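Local coordinates for protein L-iditol 2-dehydrogenase (Clostridium scindens, PDB 4OH1) that probably oxidises L-iditol and related polyols to ketoses with NAD+, as a zinc-containing member of the alcohol dehydrogenase family, at residues F6-R11 with D22-P27; I38-A43 with E132-H137; Q322-L327 with K344-M349. All coordinates share one frame; numbering follows the deposited sequence.

Interaction 1 (F6-R11 with D22-P27)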
loop_
_atom_site.group_PDB
_atom_site.type_symbol
_atom_site.label_atom_id
_atom_site.label_comp_id
_atom_site.label_asym_id
_atom_site.label_seq_id
_atom_site.Cartn_x
_atom_site.Cartn_y
_atom_site.Cartn_z
ATOM N N PHE A 6 -10.082 18.725 38.068
ATOM C CA PHE A 6 -11.182 17.858 37.736
ATOM C C PHE A 6 -12.216 18.684 37.004
ATOM O O PHE A 6 -12.353 19.909 37.214
ATOM C CB PHE A 6 -11.819 17.313 39.019
ATOM C CG PHE A 6 -10.942 16.367 39.778
ATOM C CD1 PHE A 6 -9.954 16.850 40.646
ATOM C CD2 PHE A 6 -11.089 14.994 39.632
ATOM C CE1 PHE A 6 -9.124 15.978 41.342
ATOM C CE2 PHE A 6 -10.255 14.104 40.336
ATOM C CZ PHE A 6 -9.268 14.602 41.184
ATOM N N VAL A 7 -12.951 18.017 36.138
ATOM C CA VAL A 7 -14.093 18.614 35.485
ATOM C C VAL A 7 -15.179 18.496 36.525
ATOM O O VAL A 7 -15.518 17.374 36.899
ATOM C CB VAL A 7 -14.500 17.817 34.235
ATOM C CG1 VAL A 7 -15.797 18.364 33.638
ATOM C CG2 VAL A 7 -13.405 17.888 33.204
ATOM N N THR A 8 -15.684 19.641 37.011
ATOM C CA THR A 8 -16.726 19.696 38.052
ATOM C C THR A 8 -18.165 19.893 37.525
ATOM O O THR A 8 -19.108 19.456 38.161
ATOM C CB THR A 8 -16.384 20.760 39.134
ATOM O OG1 THR A 8 -16.000 21.995 38.516
ATOM C CG2 THR A 8 -15.218 20.269 40.015
ATOM N N SER A 9 -18.327 20.524 36.365
ATOM C CA SER A 9 -19.605 20.530 35.654
ATOM C C SER A 9 -19.380 20.561 34.156
ATOM O O SER A 9 -18.327 20.993 33.700
ATOM C CB SER A 9 -20.394 21.765 36.050
ATOM O OG SER A 9 -19.779 22.924 35.503
ATOM N N ILE A 10 -20.379 20.130 33.390
ATOM C CA ILE A 10 -20.344 20.210 31.908
ATOM C C ILE A 10 -21.434 21.152 31.416
ATOM O O ILE A 10 -22.233 21.640 32.221
ATOM C CB ILE A 10 -20.572 18.834 31.233
ATOM C CG1 ILE A 10 -21.729 18.105 31.939
ATOM C CG2 ILE A 10 -19.275 17.990 31.243
ATOM C CD1 ILE A 10 -22.467 17.134 31.058
ATOM N N ARG A 11 -21.488 21.395 30.101
ATOM C CA ARG A 11 -22.478 22.343 29.570
ATOM C C ARG A 11 -23.908 21.936 29.950
ATOM O O ARG A 11 -24.331 20.826 29.595
ATOM C CB ARG A 11 -22.380 22.480 28.047
ATOM C CG ARG A 11 -23.348 23.554 27.507
ATOM C CD ARG A 11 -22.958 24.046 26.122
ATOM N NE ARG A 11 -23.700 25.250 25.757
ATOM C CZ ARG A 11 -23.591 25.885 24.595
ATOM N NH1 ARG A 11 -22.784 25.432 23.652
ATOM N NH2 ARG A 11 -24.305 26.985 24.374
ATOM N N ASP A 22 -11.935 22.657 38.279
ATOM C CA ASP A 22 -11.512 23.123 39.585
ATOM C C ASP A 22 -10.445 22.263 40.152
ATOM O O ASP A 22 -10.441 21.079 39.936
ATOM C CB ASP A 22 -12.685 23.139 40.540
ATOM C CG ASP A 22 -13.728 24.124 40.148
ATOM O OD1 ASP A 22 -13.406 25.318 40.189
ATOM O OD2 ASP A 22 -14.890 23.698 39.938
HETATM N N MSE A 23 -9.546 22.875 40.893
HETATM C CA MSE A 23 -8.515 22.103 41.561
HETATM C C MSE A 23 -9.053 21.481 42.834
HETATM O O MSE A 23 -9.728 22.156 43.597
HETATM C CB MSE A 23 -7.348 22.988 41.926
HETATM C CG MSE A 23 -6.211 22.195 42.476
HETATM SE SE MSE A 23 -4.816 23.433 43.043
HETATM C CE MSE A 23 -3.942 23.882 41.353
HETATM N N MSE A 24 -8.748 20.217 43.070
HETATM C CA MSE A 24 -9.095 19.530 44.335
HETATM C C MSE A 24 -7.848 18.887 44.875
HETATM O O MSE A 24 -6.802 18.875 44.205
HETATM C CB MSE A 24 -10.196 18.475 44.144
HETATM C CG MSE A 24 -11.433 19.024 43.514
HETATM SE SE MSE A 24 -12.878 17.782 42.912
HETATM C CE MSE A 24 -13.854 17.509 44.609
ATOM N N GLU A 25 -7.909 18.388 46.103
ATOM C CA GLU A 25 -6.792 17.597 46.595
ATOM C C GLU A 25 -7.016 16.131 46.230
ATOM O O GLU A 25 -8.139 15.647 46.163
ATOM C CB GLU A 25 -6.481 17.783 48.086
ATOM C CG GLU A 25 -5.030 17.229 48.390
ATOM C CD GLU A 25 -3.979 18.295 48.797
ATOM O OE1 GLU A 25 -3.900 18.540 50.036
ATOM O OE2 GLU A 25 -3.232 18.839 47.904
ATOM N N ALA A 26 -5.926 15.462 45.901
ATOM C CA ALA A 26 -5.965 14.086 45.539
ATOM C C ALA A 26 -4.798 13.405 46.203
ATOM O O ALA A 26 -3.727 13.981 46.353
ATOM C CB ALA A 26 -5.856 13.952 44.042
ATOM N N PRO A 27 -4.993 12.149 46.571
ATOM C CA PRO A 27 -3.899 11.418 47.187
ATOM C C PRO A 27 -2.828 11.110 46.143
ATOM O O PRO A 27 -3.117 11.074 44.960
ATOM C CB PRO A 27 -4.575 10.148 47.682
ATOM C CG PRO A 27 -5.720 9.936 46.713
ATOM C CD PRO A 27 -6.129 11.278 46.197
#
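The Phe6 ring meets segment 22-27 in two ways: the carbonyl O of Asp22 and CB of Ala26 lie at its edge, near the ring plane, while the selenium of Met24, a selenomethionine, comes in obliquely, 34° off the ring normal and 4.3 Å from Met24 SE to the Phe6 ring centroid. The nearest ring atom is Phe6 CD1, 3.8 Å from Met24 SE, and Met24 CB also approaches the same rim at CD1 and CE1. The two side chains cross at about a right angle in a Met-aromatic contact; selenium stands where methionine has sulfur, and a flexible thioether chain suits a place against a flat ring. Ala26 CB, a single methyl, lies 4.5 Å from Phe6 CZ.

Behind these groups, Phe6 and Asp22 form an antiparallel hydrogen-bonded pair: Phe6 N reaches Asp22 O at 3.0 Å, and Asp22 N returns to Phe6 O at 3.0 Å. On the other side of Phe6 from Ala26, Thr8 OG1 donates to Asp22 OD2; the modelled 2.5 Å separation is very short, so its exact value is doubtful. Thr8 chi1 of 48° puts OG1 between backbone N and carbonyl carbon, and OG1 also bonds Thr20 OG1. This hairpin of strands 2-9 and 20-26 therefore combines a reciprocal backbone pair, a hydroxyl-carboxylate bond and an apolar patch, a mixture consistent with its position at the protein surface.

Interaction 2 (I38-A43 with E132-H137)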
loop_
_atom_site.group_PDB
_atom_site.type_symbol
_atom_site.label_atom_id
_atom_site.label_comp_id
_atom_site.label_asym_id
_atom_site.label_seq_id
_atom_site.Cartn_x
_atom_site.Cartn_y
_atom_site.Cartn_z
ATOM N N ILE A 38 4.737 9.169 37.057
ATOM C CA ILE A 38 5.341 10.309 36.417
ATOM C C ILE A 38 5.138 11.502 37.272
ATOM O O ILE A 38 4.044 11.768 37.746
ATOM C CB ILE A 38 4.617 10.707 35.035
ATOM C CG1 ILE A 38 4.555 9.564 34.077
ATOM C CG2 ILE A 38 5.317 11.826 34.344
ATOM C CD1 ILE A 38 5.819 8.789 34.100
ATOM N N LYS A 39 6.165 12.291 37.381
ATOM C CA LYS A 39 5.983 13.611 37.847
ATOM C C LYS A 39 5.712 14.456 36.596
ATOM O O LYS A 39 6.593 14.593 35.738
ATOM C CB LYS A 39 7.235 14.119 38.496
ATOM C CG LYS A 39 6.981 15.369 39.197
ATOM C CD LYS A 39 8.181 16.236 39.347
ATOM C CE LYS A 39 7.788 17.354 40.302
ATOM N NZ LYS A 39 8.868 18.336 40.370
ATOM N N VAL A 40 4.537 15.084 36.546
ATOM C CA VAL A 40 4.125 15.749 35.337
ATOM C C VAL A 40 4.712 17.133 35.341
ATOM O O VAL A 40 4.599 17.853 36.308
ATOM C CB VAL A 40 2.624 15.786 35.212
ATOM C CG1 VAL A 40 2.220 16.395 33.859
ATOM C CG2 VAL A 40 2.064 14.380 35.289
ATOM N N VAL A 41 5.348 17.497 34.233
ATOM C CA VAL A 41 5.958 18.820 34.103
ATOM C C VAL A 41 5.146 19.750 33.175
ATOM O O VAL A 41 4.876 20.895 33.520
ATOM C CB VAL A 41 7.410 18.681 33.643
ATOM C CG1 VAL A 41 8.042 20.080 33.335
ATOM C CG2 VAL A 41 8.177 17.920 34.677
ATOM N N TYR A 42 4.722 19.244 32.016
ATOM C CA TYR A 42 3.858 20.005 31.144
ATOM C C TYR A 42 2.665 19.188 30.744
ATOM O O TYR A 42 2.783 18.013 30.411
ATOM C CB TYR A 42 4.627 20.435 29.915
ATOM C CG TYR A 42 5.473 21.639 30.125
ATOM C CD1 TYR A 42 4.918 22.891 30.044
ATOM C CD2 TYR A 42 6.839 21.537 30.356
ATOM C CE1 TYR A 42 5.677 24.025 30.240
ATOM C CE2 TYR A 42 7.638 22.689 30.524
ATOM C CZ TYR A 42 7.026 23.916 30.473
ATOM O OH TYR A 42 7.716 25.086 30.633
ATOM N N ALA A 43 1.513 19.834 30.783
ATOM C CA ALA A 43 0.286 19.263 30.279
ATOM C C ALA A 43 -0.376 20.257 29.285
ATOM O O ALA A 43 -0.441 21.454 29.504
ATOM C CB ALA A 43 -0.618 18.968 31.360
ATOM N N GLU A 132 -0.345 16.518 39.317
ATOM C CA GLU A 132 1.095 16.661 39.524
ATOM C C GLU A 132 1.834 15.342 39.405
ATOM O O GLU A 132 2.999 15.334 39.025
ATOM C CB GLU A 132 1.361 17.263 40.894
ATOM C CG GLU A 132 0.996 18.726 40.959
ATOM C CD GLU A 132 1.242 19.286 42.349
ATOM O OE1 GLU A 132 0.886 18.589 43.346
ATOM O OE2 GLU A 132 1.759 20.437 42.403
ATOM N N TYR A 133 1.159 14.227 39.709
ATOM C CA TYR A 133 1.760 12.906 39.567
ATOM C C TYR A 133 0.723 11.996 38.992
ATOM O O TYR A 133 -0.431 12.027 39.407
ATOM C CB TYR A 133 2.228 12.318 40.927
ATOM C CG TYR A 133 3.312 13.140 41.581
ATOM C CD1 TYR A 133 3.000 14.234 42.349
ATOM C CD2 TYR A 133 4.651 12.874 41.340
ATOM C CE1 TYR A 133 3.986 15.007 42.887
ATOM C CE2 TYR A 133 5.643 13.656 41.885
ATOM C CZ TYR A 133 5.304 14.696 42.660
ATOM O OH TYR A 133 6.284 15.481 43.187
ATOM N N ALA A 134 1.111 11.183 38.039
ATOM C CA ALA A 134 0.138 10.259 37.467
ATOM C C ALA A 134 0.792 8.932 37.203
ATOM O O ALA A 134 1.983 8.896 36.887
ATOM C CB ALA A 134 -0.420 10.832 36.170
ATOM N N VAL A 135 -0.004 7.863 37.279
ATOM C CA VAL A 135 0.471 6.509 37.128
ATOM C C VAL A 135 -0.099 5.912 35.857
ATOM O O VAL A 135 -1.280 6.103 35.531
ATOM C CB VAL A 135 0.085 5.625 38.370
ATOM C CG1 VAL A 135 0.292 4.139 38.098
ATOM C CG2 VAL A 135 0.936 6.030 39.565
ATOM N N TYR A 136 0.729 5.140 35.165
ATOM C CA TYR A 136 0.345 4.502 33.923
ATOM C C TYR A 136 1.003 3.129 33.908
ATOM O O TYR A 136 2.016 2.905 34.562
ATOM C CB TYR A 136 0.889 5.332 32.726
ATOM C CG TYR A 136 0.303 6.717 32.574
ATOM C CD1 TYR A 136 -0.855 6.954 31.821
ATOM C CD2 TYR A 136 0.855 7.787 33.244
ATOM C CE1 TYR A 136 -1.424 8.262 31.738
ATOM C CE2 TYR A 136 0.317 9.058 33.144
ATOM C CZ TYR A 136 -0.805 9.294 32.392
ATOM O OH TYR A 136 -1.280 10.580 32.376
ATOM N N HIS A 137 0.495 2.235 33.074
ATOM C CA HIS A 137 1.165 0.953 32.842
ATOM C C HIS A 137 2.402 1.209 32.008
ATOM O O HIS A 137 2.407 2.106 31.165
ATOM C CB HIS A 137 0.223 -0.000 32.124
ATOM C CG HIS A 137 0.751 -1.383 32.015
ATOM N ND1 HIS A 137 1.349 -1.855 30.869
ATOM C CD2 HIS A 137 0.755 -2.409 32.893
ATOM C CE1 HIS A 137 1.725 -3.107 31.052
ATOM N NE2 HIS A 137 1.363 -3.472 32.270
HETATM O O HOH W 1 4.096 17.737 39.009
#
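Ile38 and Lys39 on strand 35-44 pair with Ala134 and Tyr133 on strand 133-137, joining two antiparallel strands of the GroES-like domain that lie far apart in sequence. Ile38 and Ala134 are a hydrogen-bonded pair: Ile38 N gives a nearly straight bond to Ala134 O at 2.8 Å, and Ala134 N returns one to Ile38 O at 3.0 Å. Lys39 and Tyr133 form the adjoining non-hydrogen-bonded pair, and Tyr133 CA adds a CA-H...O contact to Ile38 O.

On that pair's face of the sheet the aliphatic part of Lys39 passes beside the phenol. Lys39 CG, placed anti to the backbone N (chi1 -169°), comes 3.5 Å from Tyr133 CE2, and the extended chain then brings Lys39 CE to 3.8 Å from Tyr133 OH. A long methylene chain suits this position, because it can pack on an aromatic ring while carrying its ammonium group away. Over the other face, the Ile38 side chain crosses that of Tyr136 at about a right angle, its CG1 4.2 Å from Tyr136 CD2, and Val40 CG2 nears Ala134 CB; branched and small residues fill this buried side.

At the far end Glu132 O is held twice. Val40 N donates to it at 2.9 Å from above the carbonyl plane, and a water donates both to Glu132 O, at 2.6 Å, and to Val40 O, bridging the strands where they part. The Glu132 carboxylate turns away to a salt bridge with Arg3. Just beyond, strand 35-44 carries a classic beta bulge, Val41 and Tyr42 both facing Ser77 of strand 75-83, in a strongly twisted sheet belonging to the GroES-like fold of zinc-containing alcohol dehydrogenases.

Interaction 3 (Q322-L327 with K344-M349)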
loop_
_atom_site.group_PDB
_atom_site.type_symbol
_atom_site.label_atom_id
_atom_site.label_comp_id
_atom_site.label_asym_id
_atom_site.label_seq_id
_atom_site.Cartn_x
_atom_site.Cartn_y
_atom_site.Cartn_z
ATOM N N GLN A 322 0.778 28.789 21.986
ATOM C CA GLN A 322 0.711 30.241 22.048
ATOM C C GLN A 322 0.542 30.745 23.448
ATOM O O GLN A 322 0.629 31.921 23.639
ATOM C CB GLN A 322 -0.456 30.756 21.228
ATOM C CG GLN A 322 -0.399 30.253 19.817
ATOM C CD GLN A 322 -1.238 31.040 18.889
ATOM O OE1 GLN A 322 -2.453 30.813 18.751
ATOM N NE2 GLN A 322 -0.588 31.928 18.158
ATOM N N LYS A 323 0.295 29.884 24.425
ATOM C CA LYS A 323 0.180 30.338 25.814
ATOM C C LYS A 323 0.721 29.274 26.726
ATOM O O LYS A 323 0.423 28.112 26.519
ATOM C CB LYS A 323 -1.294 30.480 26.212
ATOM C CG LYS A 323 -1.934 31.721 25.785
ATOM C CD LYS A 323 -1.588 32.825 26.742
ATOM C CE LYS A 323 -2.168 34.120 26.250
ATOM N NZ LYS A 323 -1.836 35.095 27.292
ATOM N N GLU A 324 1.436 29.694 27.764
ATOM C CA GLU A 324 1.863 28.816 28.827
ATOM C C GLU A 324 1.415 29.440 30.127
ATOM O O GLU A 324 1.641 30.620 30.341
ATOM C CB GLU A 324 3.379 28.704 28.830
ATOM C CG GLU A 324 3.960 27.996 30.077
ATOM C CD GLU A 324 5.499 27.859 30.031
ATOM O OE1 GLU A 324 6.064 28.154 28.962
ATOM O OE2 GLU A 324 6.133 27.480 31.056
ATOM N N HIS A 325 0.783 28.652 30.995
ATOM C CA HIS A 325 0.456 29.071 32.348
ATOM C C HIS A 325 0.989 28.066 33.371
ATOM O O HIS A 325 1.266 26.930 33.029
ATOM C CB HIS A 325 -1.048 29.151 32.516
ATOM C CG HIS A 325 -1.707 30.201 31.686
ATOM N ND1 HIS A 325 -1.761 31.524 32.059
ATOM C CD2 HIS A 325 -2.381 30.115 30.515
ATOM C CE1 HIS A 325 -2.438 32.208 31.157
ATOM N NE2 HIS A 325 -2.826 31.376 30.211
ATOM N N THR A 326 1.095 28.487 34.634
ATOM C CA THR A 326 1.438 27.599 35.740
ATOM C C THR A 326 0.186 26.899 36.220
ATOM O O THR A 326 -0.934 27.412 36.057
ATOM C CB THR A 326 2.002 28.375 36.901
ATOM O OG1 THR A 326 1.037 29.354 37.290
ATOM C CG2 THR A 326 3.307 29.098 36.511
ATOM N N LEU A 327 0.350 25.701 36.788
ATOM C CA LEU A 327 -0.792 25.043 37.390
ATOM C C LEU A 327 -1.470 25.965 38.387
ATOM O O LEU A 327 -2.674 26.017 38.476
ATOM C CB LEU A 327 -0.378 23.740 38.032
ATOM C CG LEU A 327 -1.474 22.964 38.740
ATOM C CD1 LEU A 327 -2.722 22.814 37.846
ATOM C CD2 LEU A 327 -0.966 21.568 39.179
ATOM N N LYS A 344 -2.779 26.289 20.825
ATOM C CA LYS A 344 -2.540 25.344 21.925
ATOM C C LYS A 344 -2.074 26.109 23.162
ATOM O O LYS A 344 -1.281 27.067 23.068
ATOM C CB LYS A 344 -1.464 24.278 21.603
ATOM C CG LYS A 344 -1.886 23.158 20.669
ATOM C CD LYS A 344 -3.032 22.314 21.179
ATOM C CE LYS A 344 -2.581 21.101 21.919
ATOM N NZ LYS A 344 -3.741 20.194 22.191
ATOM N N ILE A 345 -2.582 25.648 24.304
ATOM C CA ILE A 345 -2.216 26.162 25.613
ATOM C C ILE A 345 -1.562 25.073 26.438
ATOM O O ILE A 345 -2.067 23.948 26.493
ATOM C CB ILE A 345 -3.446 26.636 26.350
ATOM C CG1 ILE A 345 -4.153 27.741 25.558
ATOM C CG2 ILE A 345 -3.069 27.177 27.735
ATOM C CD1 ILE A 345 -5.660 27.865 25.895
ATOM N N VAL A 346 -0.423 25.401 27.073
ATOM C CA VAL A 346 0.207 24.454 27.986
ATOM C C VAL A 346 0.246 24.974 29.396
ATOM O O VAL A 346 0.396 26.176 29.637
ATOM C CB VAL A 346 1.663 24.024 27.593
ATOM C CG1 VAL A 346 1.628 23.294 26.326
ATOM C CG2 VAL A 346 2.610 25.227 27.476
ATOM N N ILE A 347 0.167 24.025 30.319
ATOM C CA ILE A 347 0.270 24.308 31.724
ATOM C C ILE A 347 1.524 23.698 32.321
ATOM O O ILE A 347 1.749 22.517 32.191
ATOM C CB ILE A 347 -0.930 23.759 32.462
ATOM C CG1 ILE A 347 -2.191 24.427 31.946
ATOM C CG2 ILE A 347 -0.766 24.022 33.977
ATOM C CD1 ILE A 347 -3.467 23.934 32.584
ATOM N N LYS A 348 2.302 24.489 33.025
ATOM C CA LYS A 348 3.477 23.955 33.683
ATOM C C LYS A 348 3.082 23.471 35.063
ATOM O O LYS A 348 2.754 24.262 35.922
ATOM C CB LYS A 348 4.561 24.997 33.769
ATOM C CG LYS A 348 5.872 24.373 34.181
ATOM C CD LYS A 348 7.000 25.338 33.924
ATOM C CE LYS A 348 8.305 24.604 33.982
ATOM N NZ LYS A 348 8.675 24.375 35.386
HETATM N N MSE A 349 3.154 22.165 35.263
HETATM C CA MSE A 349 2.514 21.484 36.369
HETATM C C MSE A 349 3.246 21.452 37.720
HETATM O O MSE A 349 2.625 21.193 38.755
HETATM C CB MSE A 349 2.203 20.058 35.973
HETATM C CG MSE A 349 1.200 19.957 34.825
HETATM SE SE MSE A 349 -0.621 20.603 35.193
HETATM C CE MSE A 349 -1.023 19.167 36.457
#
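Lys323 to Thr326 run parallel to and in step with Ile345 to Lys348, the short strand axes 24° apart, and five backbone hydrogen bonds alternate across the seam. Lys348 N to His325 O is the shortest at 2.7 Å; Val346 N donates to Lys323 O, and His325 N to Val346 O. Leu327 N extends the series to Lys348 O at 2.9 Å, arriving from above the carbonyl plane.

On one face of the sheet Glu324 CB packs on Val346 CG2 at 3.8 Å, with that methyl in the crowded position between the backbone N and carbonyl carbon. Glu324 and Lys348 then lie side by side, pointing the same way, and Glu324 OE2 is 3.7 Å from Lys348 CD. Their charged atoms do not meet: Glu324 OE1 forms a salt bridge with Lys151 and OE2 a hydrogen bond with Tyr42 OH, while Lys348 NZ pairs with Asp350 and Glu351.

The opposite face carries Lys323, His325, Ile345 and Ile347. Ile345 CG2 touches the edge of the imidazole, 4.1 Å from His325 CD2, and His325 NE2 hydrogen-bonds Asp336 of helix 330-338; an imidazole can offer a carbon edge at CD2 to the isoleucine while NE2 takes the polar partner. Near the end, Leu327 CD2 meets Met349 CE, a selenomethionine methyl, at 3.6 Å, and Ile347 CG2 lies 3.5 Å from Leu327 N.

Lys344 NZ forms a salt bridge with Glu75, a zinc ligand, and so belongs to the second shell of the metal site. Strand 321-326, helix 330-338 and strand 344-348 make up a beta-alpha-beta crossover.

Overall arrangement
Interactions 2 and 3 share one sheet, their centres 15 Å apart: strand 344-348 runs beside strand 35-44, with Met349 N 2.8 Å from Val41 O and Ile347 N 2.8 Å from Ala43 O, both probable hydrogen bonds. Strand 35-44 thus links segment 132-137 to the beta-alpha-beta unit. Interaction 1 belongs to a separate hairpin, whose Met23 CE packs 3.7 Å from Leu327 CG of interaction 3; its nearest atoms stay about 6 Å from interaction 2. Proximity to metal also grades: the side chain of Lys344 is about 5 Å from a bound zinc and that of Tyr136 about 12 Å, whereas interaction 1 lies away from both zinc sites.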